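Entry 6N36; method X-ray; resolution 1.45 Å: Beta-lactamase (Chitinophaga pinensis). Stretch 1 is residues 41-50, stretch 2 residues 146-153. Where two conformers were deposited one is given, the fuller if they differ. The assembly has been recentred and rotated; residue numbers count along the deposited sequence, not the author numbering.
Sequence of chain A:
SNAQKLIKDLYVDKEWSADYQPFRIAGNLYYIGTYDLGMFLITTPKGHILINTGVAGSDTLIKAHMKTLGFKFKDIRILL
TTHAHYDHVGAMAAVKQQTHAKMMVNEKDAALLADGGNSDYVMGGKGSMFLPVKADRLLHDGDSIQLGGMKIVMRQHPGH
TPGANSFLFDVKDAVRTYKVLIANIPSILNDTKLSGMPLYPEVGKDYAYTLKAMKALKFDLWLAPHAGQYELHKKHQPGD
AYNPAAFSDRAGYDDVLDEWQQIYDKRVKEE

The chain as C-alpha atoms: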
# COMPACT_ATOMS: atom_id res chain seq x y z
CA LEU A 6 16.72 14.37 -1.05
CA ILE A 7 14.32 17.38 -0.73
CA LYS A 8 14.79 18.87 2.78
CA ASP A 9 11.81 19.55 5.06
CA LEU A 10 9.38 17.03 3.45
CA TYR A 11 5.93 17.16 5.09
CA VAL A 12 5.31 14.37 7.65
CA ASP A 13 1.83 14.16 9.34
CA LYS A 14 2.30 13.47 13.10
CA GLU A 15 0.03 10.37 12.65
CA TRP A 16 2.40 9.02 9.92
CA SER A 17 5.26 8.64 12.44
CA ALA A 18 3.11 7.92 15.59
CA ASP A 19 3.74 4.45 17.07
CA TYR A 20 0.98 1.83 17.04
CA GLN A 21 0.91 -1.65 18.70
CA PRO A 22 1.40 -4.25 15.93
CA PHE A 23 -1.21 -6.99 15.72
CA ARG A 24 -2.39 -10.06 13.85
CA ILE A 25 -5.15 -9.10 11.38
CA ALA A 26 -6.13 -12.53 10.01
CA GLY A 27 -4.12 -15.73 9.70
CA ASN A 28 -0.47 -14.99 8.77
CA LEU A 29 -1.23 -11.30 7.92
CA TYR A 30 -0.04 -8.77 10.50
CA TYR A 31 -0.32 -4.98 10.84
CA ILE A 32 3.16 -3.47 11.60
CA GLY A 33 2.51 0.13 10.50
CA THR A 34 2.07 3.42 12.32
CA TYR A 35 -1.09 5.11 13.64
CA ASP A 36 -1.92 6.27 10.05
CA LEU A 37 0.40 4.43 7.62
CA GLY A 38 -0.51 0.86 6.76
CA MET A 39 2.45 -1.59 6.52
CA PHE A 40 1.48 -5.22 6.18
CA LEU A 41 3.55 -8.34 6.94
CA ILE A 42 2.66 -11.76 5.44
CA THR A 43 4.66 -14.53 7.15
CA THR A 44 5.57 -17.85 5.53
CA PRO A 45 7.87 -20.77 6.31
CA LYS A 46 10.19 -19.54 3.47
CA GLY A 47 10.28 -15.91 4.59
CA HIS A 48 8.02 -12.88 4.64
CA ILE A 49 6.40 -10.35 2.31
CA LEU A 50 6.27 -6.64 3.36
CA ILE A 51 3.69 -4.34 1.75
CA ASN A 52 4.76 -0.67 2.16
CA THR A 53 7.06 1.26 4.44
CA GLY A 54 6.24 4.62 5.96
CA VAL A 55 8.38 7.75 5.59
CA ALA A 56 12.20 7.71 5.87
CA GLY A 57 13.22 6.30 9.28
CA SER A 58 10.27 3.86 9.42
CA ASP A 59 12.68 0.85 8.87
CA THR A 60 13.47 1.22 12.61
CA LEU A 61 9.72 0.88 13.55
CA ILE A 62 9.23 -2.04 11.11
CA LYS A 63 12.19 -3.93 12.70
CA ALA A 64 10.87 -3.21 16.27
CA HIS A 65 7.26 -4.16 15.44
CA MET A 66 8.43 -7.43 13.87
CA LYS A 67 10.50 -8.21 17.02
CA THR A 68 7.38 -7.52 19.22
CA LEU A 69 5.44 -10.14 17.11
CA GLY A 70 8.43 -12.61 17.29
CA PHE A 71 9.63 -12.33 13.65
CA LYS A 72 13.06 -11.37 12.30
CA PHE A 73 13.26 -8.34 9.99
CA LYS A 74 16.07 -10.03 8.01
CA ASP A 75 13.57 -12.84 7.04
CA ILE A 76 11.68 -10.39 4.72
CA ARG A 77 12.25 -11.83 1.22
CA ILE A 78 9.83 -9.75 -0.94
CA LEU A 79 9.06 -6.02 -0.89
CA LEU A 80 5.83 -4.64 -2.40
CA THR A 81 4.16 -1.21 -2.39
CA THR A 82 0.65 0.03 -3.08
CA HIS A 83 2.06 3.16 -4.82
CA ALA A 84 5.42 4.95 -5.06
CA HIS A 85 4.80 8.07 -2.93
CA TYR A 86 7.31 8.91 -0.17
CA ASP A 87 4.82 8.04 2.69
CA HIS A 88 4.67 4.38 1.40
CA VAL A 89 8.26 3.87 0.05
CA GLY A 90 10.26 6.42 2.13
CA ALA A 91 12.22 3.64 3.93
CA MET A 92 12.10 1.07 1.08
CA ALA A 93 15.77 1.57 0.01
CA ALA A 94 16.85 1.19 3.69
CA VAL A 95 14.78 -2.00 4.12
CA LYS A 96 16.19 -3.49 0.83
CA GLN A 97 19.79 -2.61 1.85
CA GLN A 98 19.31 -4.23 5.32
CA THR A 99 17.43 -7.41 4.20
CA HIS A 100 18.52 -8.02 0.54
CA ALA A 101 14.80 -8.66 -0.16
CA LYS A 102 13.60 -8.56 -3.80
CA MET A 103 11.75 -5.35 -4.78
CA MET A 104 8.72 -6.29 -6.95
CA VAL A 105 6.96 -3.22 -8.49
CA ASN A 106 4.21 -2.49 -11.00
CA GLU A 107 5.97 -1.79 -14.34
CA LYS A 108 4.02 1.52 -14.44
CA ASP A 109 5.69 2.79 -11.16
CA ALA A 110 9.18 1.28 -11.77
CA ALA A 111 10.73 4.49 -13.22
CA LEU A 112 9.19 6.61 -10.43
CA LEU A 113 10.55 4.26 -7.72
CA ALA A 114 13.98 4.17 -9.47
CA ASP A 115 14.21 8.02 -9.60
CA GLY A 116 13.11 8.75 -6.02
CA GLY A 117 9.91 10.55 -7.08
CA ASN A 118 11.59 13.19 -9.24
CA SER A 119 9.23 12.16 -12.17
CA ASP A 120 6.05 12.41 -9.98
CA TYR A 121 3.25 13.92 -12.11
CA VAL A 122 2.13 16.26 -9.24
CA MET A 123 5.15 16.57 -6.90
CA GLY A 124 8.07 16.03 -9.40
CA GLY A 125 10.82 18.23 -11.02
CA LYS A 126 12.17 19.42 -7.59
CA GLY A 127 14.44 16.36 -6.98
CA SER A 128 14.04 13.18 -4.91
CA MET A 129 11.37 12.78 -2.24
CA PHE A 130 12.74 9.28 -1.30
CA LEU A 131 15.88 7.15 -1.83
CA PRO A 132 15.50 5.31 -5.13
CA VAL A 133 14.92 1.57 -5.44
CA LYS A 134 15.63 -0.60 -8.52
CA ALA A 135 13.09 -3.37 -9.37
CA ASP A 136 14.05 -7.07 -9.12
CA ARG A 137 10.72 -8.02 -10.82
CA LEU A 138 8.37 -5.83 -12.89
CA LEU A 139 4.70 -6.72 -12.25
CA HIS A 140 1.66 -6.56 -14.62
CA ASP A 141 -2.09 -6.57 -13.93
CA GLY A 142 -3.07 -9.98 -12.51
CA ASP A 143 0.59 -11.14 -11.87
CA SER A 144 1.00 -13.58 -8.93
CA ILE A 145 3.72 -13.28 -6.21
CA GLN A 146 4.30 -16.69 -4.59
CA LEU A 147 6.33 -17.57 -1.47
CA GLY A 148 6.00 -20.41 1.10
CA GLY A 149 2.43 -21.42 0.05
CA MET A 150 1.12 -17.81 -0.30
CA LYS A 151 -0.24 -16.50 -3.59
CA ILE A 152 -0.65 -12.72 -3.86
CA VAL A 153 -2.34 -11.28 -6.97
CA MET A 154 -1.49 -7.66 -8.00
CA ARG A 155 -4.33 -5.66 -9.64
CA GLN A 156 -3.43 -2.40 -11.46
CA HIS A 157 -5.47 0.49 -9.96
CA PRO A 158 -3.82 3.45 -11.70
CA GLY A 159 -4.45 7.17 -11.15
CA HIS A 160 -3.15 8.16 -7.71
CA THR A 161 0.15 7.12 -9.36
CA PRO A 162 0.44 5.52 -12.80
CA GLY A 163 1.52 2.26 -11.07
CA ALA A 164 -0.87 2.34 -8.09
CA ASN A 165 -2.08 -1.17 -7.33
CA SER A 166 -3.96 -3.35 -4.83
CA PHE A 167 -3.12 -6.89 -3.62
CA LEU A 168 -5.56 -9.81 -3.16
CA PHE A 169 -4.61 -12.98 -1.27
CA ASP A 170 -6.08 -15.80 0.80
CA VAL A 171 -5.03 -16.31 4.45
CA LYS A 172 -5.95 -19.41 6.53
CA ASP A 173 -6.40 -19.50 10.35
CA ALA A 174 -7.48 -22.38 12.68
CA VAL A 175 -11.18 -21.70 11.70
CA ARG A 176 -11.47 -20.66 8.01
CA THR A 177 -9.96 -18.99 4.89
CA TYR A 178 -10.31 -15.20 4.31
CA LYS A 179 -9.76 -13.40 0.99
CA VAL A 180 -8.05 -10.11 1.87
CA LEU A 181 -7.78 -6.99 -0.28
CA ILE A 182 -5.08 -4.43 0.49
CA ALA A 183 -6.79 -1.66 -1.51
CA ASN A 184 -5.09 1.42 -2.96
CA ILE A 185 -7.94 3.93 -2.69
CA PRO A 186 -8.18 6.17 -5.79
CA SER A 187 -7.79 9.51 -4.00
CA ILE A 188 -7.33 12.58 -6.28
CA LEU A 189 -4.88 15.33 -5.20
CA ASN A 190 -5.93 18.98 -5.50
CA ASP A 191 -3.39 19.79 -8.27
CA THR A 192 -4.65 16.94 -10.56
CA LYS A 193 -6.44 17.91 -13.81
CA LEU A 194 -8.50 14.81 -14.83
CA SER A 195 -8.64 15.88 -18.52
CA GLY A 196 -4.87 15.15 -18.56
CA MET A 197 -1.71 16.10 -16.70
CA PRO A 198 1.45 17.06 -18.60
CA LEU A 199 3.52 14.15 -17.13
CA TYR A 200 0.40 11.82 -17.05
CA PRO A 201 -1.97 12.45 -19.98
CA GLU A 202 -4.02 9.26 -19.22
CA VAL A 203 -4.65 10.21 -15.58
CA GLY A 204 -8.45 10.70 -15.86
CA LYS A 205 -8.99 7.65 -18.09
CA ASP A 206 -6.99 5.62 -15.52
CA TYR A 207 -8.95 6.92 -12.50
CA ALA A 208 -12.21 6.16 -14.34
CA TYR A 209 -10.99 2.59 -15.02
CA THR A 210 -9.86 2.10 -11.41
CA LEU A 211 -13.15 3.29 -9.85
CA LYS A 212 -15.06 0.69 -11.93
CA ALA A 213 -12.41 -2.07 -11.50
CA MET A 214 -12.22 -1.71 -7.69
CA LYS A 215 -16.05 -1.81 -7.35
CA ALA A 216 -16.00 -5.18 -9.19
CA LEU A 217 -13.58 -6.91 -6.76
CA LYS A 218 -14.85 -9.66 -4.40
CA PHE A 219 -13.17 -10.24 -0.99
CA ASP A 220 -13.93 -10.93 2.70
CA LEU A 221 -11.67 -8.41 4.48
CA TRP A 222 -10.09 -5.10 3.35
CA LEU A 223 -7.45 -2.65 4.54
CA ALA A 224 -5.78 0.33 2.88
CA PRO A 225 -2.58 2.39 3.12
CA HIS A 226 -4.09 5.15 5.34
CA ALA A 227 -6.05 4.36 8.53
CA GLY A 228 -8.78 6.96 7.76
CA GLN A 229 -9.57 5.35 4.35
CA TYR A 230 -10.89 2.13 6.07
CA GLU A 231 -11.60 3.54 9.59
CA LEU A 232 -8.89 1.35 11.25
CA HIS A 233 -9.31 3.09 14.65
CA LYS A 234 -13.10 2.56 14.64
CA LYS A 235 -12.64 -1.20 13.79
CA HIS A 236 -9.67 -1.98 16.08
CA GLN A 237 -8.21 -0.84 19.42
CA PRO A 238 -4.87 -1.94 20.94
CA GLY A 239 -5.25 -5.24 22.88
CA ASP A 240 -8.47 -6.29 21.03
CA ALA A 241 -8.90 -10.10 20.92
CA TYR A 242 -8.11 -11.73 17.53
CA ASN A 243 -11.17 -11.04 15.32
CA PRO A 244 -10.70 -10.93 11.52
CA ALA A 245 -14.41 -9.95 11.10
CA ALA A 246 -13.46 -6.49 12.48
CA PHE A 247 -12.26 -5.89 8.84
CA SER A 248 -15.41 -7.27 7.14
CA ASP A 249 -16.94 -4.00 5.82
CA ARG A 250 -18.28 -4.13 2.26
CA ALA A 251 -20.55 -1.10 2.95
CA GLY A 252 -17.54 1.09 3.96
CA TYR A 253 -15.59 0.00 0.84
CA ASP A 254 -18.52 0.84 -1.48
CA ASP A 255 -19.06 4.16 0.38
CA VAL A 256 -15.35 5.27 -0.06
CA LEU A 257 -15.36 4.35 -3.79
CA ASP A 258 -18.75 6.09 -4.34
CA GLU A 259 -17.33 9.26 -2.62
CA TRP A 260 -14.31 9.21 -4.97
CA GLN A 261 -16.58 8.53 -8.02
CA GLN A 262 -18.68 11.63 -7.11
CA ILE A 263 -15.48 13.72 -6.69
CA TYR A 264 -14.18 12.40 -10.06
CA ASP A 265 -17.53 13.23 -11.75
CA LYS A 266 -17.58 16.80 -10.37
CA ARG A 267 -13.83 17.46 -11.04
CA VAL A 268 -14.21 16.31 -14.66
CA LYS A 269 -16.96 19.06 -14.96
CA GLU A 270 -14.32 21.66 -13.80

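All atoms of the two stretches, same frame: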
# COMPACT_ATOMS: atom_id res chain seq x y z
N LEU A 41 2.55 -7.25 6.93
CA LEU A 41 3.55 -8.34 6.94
C LEU A 41 2.81 -9.65 6.72
O LEU A 41 1.86 -9.94 7.45
CB LEU A 41 4.28 -8.37 8.29
CG LEU A 41 5.34 -9.45 8.41
CD1 LEU A 41 6.55 -9.14 7.58
CD2 LEU A 41 5.66 -9.66 9.89
N ILE A 42 3.21 -10.41 5.70
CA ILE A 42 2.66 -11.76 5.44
C ILE A 42 3.80 -12.73 5.71
O ILE A 42 4.84 -12.65 5.08
CB ILE A 42 2.19 -11.86 4.00
CG1 ILE A 42 1.07 -10.86 3.71
CG2 ILE A 42 1.78 -13.31 3.69
CD1 ILE A 42 0.81 -10.73 2.28
N THR A 43 3.59 -13.62 6.66
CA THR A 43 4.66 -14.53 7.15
C THR A 43 4.50 -15.88 6.47
O THR A 43 3.37 -16.34 6.32
CB THR A 43 4.65 -14.66 8.65
OG1 THR A 43 3.38 -15.18 9.12
CG2 THR A 43 4.94 -13.33 9.31
N THR A 44 5.61 -16.49 6.13
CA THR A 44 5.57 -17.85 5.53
C THR A 44 6.77 -18.63 6.02
O THR A 44 7.78 -18.07 6.52
CB THR A 44 5.57 -17.86 4.00
OG1 THR A 44 6.91 -17.95 3.51
CG2 THR A 44 4.88 -16.66 3.39
N PRO A 45 6.72 -19.97 5.90
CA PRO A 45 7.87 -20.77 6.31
C PRO A 45 9.15 -20.46 5.55
O PRO A 45 10.19 -20.79 6.09
CB PRO A 45 7.42 -22.20 6.03
CG PRO A 45 5.89 -22.11 6.16
CD PRO A 45 5.54 -20.78 5.54
N LYS A 46 9.04 -19.85 4.35
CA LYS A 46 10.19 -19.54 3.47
C LYS A 46 10.58 -18.07 3.56
O LYS A 46 11.45 -17.65 2.76
CB LYS A 46 9.82 -19.94 2.03
CG LYS A 46 9.72 -21.44 1.77
CD LYS A 46 11.04 -22.08 1.33
CE LYS A 46 11.04 -23.60 1.30
NZ LYS A 46 12.34 -24.18 1.73
N GLY A 47 9.98 -17.34 4.48
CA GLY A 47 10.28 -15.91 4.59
C GLY A 47 9.04 -15.06 4.41
O GLY A 47 7.96 -15.57 4.16
N HIS A 48 9.20 -13.75 4.53
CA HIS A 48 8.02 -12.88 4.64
C HIS A 48 7.94 -11.89 3.48
O HIS A 48 8.94 -11.60 2.84
CB HIS A 48 8.11 -12.08 5.95
CG HIS A 48 8.50 -12.90 7.14
ND1 HIS A 48 7.95 -14.16 7.38
CD2 HIS A 48 9.40 -12.67 8.13
CE1 HIS A 48 8.48 -14.64 8.48
NE2 HIS A 48 9.37 -13.75 8.99
N ILE A 49 6.74 -11.41 3.29
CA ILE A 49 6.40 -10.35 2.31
C ILE A 49 6.06 -9.12 3.16
O ILE A 49 5.18 -9.18 4.06
CB ILE A 49 5.27 -10.76 1.37
CG1 ILE A 49 5.51 -12.12 0.69
CG2 ILE A 49 5.00 -9.63 0.37
CD1 ILE A 49 4.75 -13.25 1.33
N LEU A 50 6.64 -7.97 2.78
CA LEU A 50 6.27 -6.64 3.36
C LEU A 50 5.58 -5.81 2.30
O LEU A 50 6.15 -5.66 1.21
CB LEU A 50 7.53 -5.93 3.83
CG LEU A 50 7.28 -4.51 4.35
CD1 LEU A 50 6.51 -4.54 5.65
CD2 LEU A 50 8.61 -3.76 4.47
N GLN A 146 4.40 -15.43 -5.36
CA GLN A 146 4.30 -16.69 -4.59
C GLN A 146 5.51 -16.85 -3.69
O GLN A 146 6.64 -16.73 -4.14
CB GLN A 146 4.15 -17.86 -5.55
CG GLN A 146 2.86 -17.77 -6.34
CD GLN A 146 2.78 -18.89 -7.34
OE1 GLN A 146 3.09 -18.70 -8.51
NE2 GLN A 146 2.45 -20.07 -6.86
N LEU A 147 5.26 -17.27 -2.46
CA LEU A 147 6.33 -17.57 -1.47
C LEU A 147 5.73 -18.44 -0.37
O LEU A 147 4.71 -18.05 0.22
CB LEU A 147 6.85 -16.26 -0.86
CG LEU A 147 8.01 -16.44 0.11
CD1 LEU A 147 9.23 -17.03 -0.54
CD2 LEU A 147 8.34 -15.12 0.82
N GLY A 148 6.36 -19.58 -0.08
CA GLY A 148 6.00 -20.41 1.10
C GLY A 148 4.51 -20.72 1.20
O GLY A 148 3.98 -20.77 2.32
N GLY A 149 3.85 -21.02 0.06
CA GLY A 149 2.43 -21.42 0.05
C GLY A 149 1.49 -20.26 -0.19
O GLY A 149 0.30 -20.53 -0.46
N MET A 150 1.95 -19.01 -0.04
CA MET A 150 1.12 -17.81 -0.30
C MET A 150 1.12 -17.48 -1.78
O MET A 150 2.17 -17.62 -2.45
CB MET A 150 1.64 -16.59 0.48
CG MET A 150 1.34 -16.69 1.89
SD MET A 150 -0.36 -16.80 2.39
CE MET A 150 -0.92 -15.27 1.63
N LYS A 151 -0.04 -17.02 -2.23
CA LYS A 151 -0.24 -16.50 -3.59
C LYS A 151 -0.90 -15.12 -3.48
O LYS A 151 -2.03 -15.02 -3.02
CB LYS A 151 -1.11 -17.45 -4.42
CG LYS A 151 -1.35 -16.93 -5.82
CD LYS A 151 -1.97 -17.93 -6.79
CE LYS A 151 -2.19 -17.28 -8.15
NZ LYS A 151 -2.32 -18.28 -9.24
N ILE A 152 -0.16 -14.11 -3.86
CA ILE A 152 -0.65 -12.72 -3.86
C ILE A 152 -0.86 -12.30 -5.32
O ILE A 152 0.08 -12.39 -6.11
CB ILE A 152 0.39 -11.82 -3.18
CG1 ILE A 152 0.65 -12.22 -1.73
CG2 ILE A 152 -0.05 -10.37 -3.33
CD1 ILE A 152 1.95 -11.62 -1.23
N VAL A 153 -2.06 -11.82 -5.62
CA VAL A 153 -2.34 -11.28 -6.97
C VAL A 153 -2.32 -9.74 -6.96
O VAL A 153 -2.95 -9.14 -6.08
CB VAL A 153 -3.66 -11.82 -7.50
CG1 VAL A 153 -3.97 -11.18 -8.85
CG2 VAL A 153 -3.62 -13.34 -7.60

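The contact is an apolar packing of two beta hairpins through side chains, with no hydrogen bond between the stretches and a modest buried area of 432 Å² summed over both sides. Each hairpin holds its own backbone together. In the first, Ile42 N donates to Ile49 O at 2.8 Å and Ile49 N donates to Ile42 O at 2.9 Å, while a type I turn from Thr44 to Gly47 is closed by Gly47 N to Thr44 O at 3.1 Å. In the second, a type I' turn from Leu147 to Met150 is bracketed by Leu147 N to Met150 O at 3.1 Å and Met150 N to Leu147 O at 2.9 Å.

The interior end of the contact is hydrocarbon. Ile42, Ile49, Met150 and Ile152 are buried, and the CA-to-CB bond of each points toward the other stretch. Ile152 CD1 lies 3.8 Å from Ile42 CD1 and 4.0 Å from Ile49 CG2, so one methyl group touches residues from both strands of the first hairpin. Ile42 CG2 also meets Met150 CG at 3.9 Å. These separations are those of van der Waals packing.

Leu147 carries the largest covered area of any residue here, 89 Å². With chi1 at -177° (t) and chi2 at 62° (p), it places CD2 4.1 Å from Ile49 CD1 and 3.4 Å from Gly47 O, while CD1 lies 3.9 Å from Lys46 CB. The leucine therefore bridges the apolar interior and the turn.

Thr44 organises that turn from within. Its OG1 donates to Gly47 O at 2.7 Å and accepts from Lys46 N at 3.0 Å, with an N-H...O angle of 144°. The polar groups are thus paired inside their own stretch, and what Thr44 presents across the contact includes its methyl: CG2 is 3.8 Å from Met150 CG and 3.5 Å from Leu147 O.

The tips come together where Lys46 and Gly148 have their CA atoms 4.9 Å apart. Gly148 has positive phi (51°), which by itself favours glycine, and the neighbouring stretch adds a steric constraint: an ideal CB would fall 2.1 Å from Thr44 OG1, a clash. Without one, Gly148 CA sits 3.6 Å from Thr44 OG1 and 3.9 Å from Lys46 CG, and Gly148 O approaches Pro45 CD to 3.6 Å. Lys46 starts toward the other hairpin, but its end leads away, so its contribution comes from the aliphatic base of the side chain.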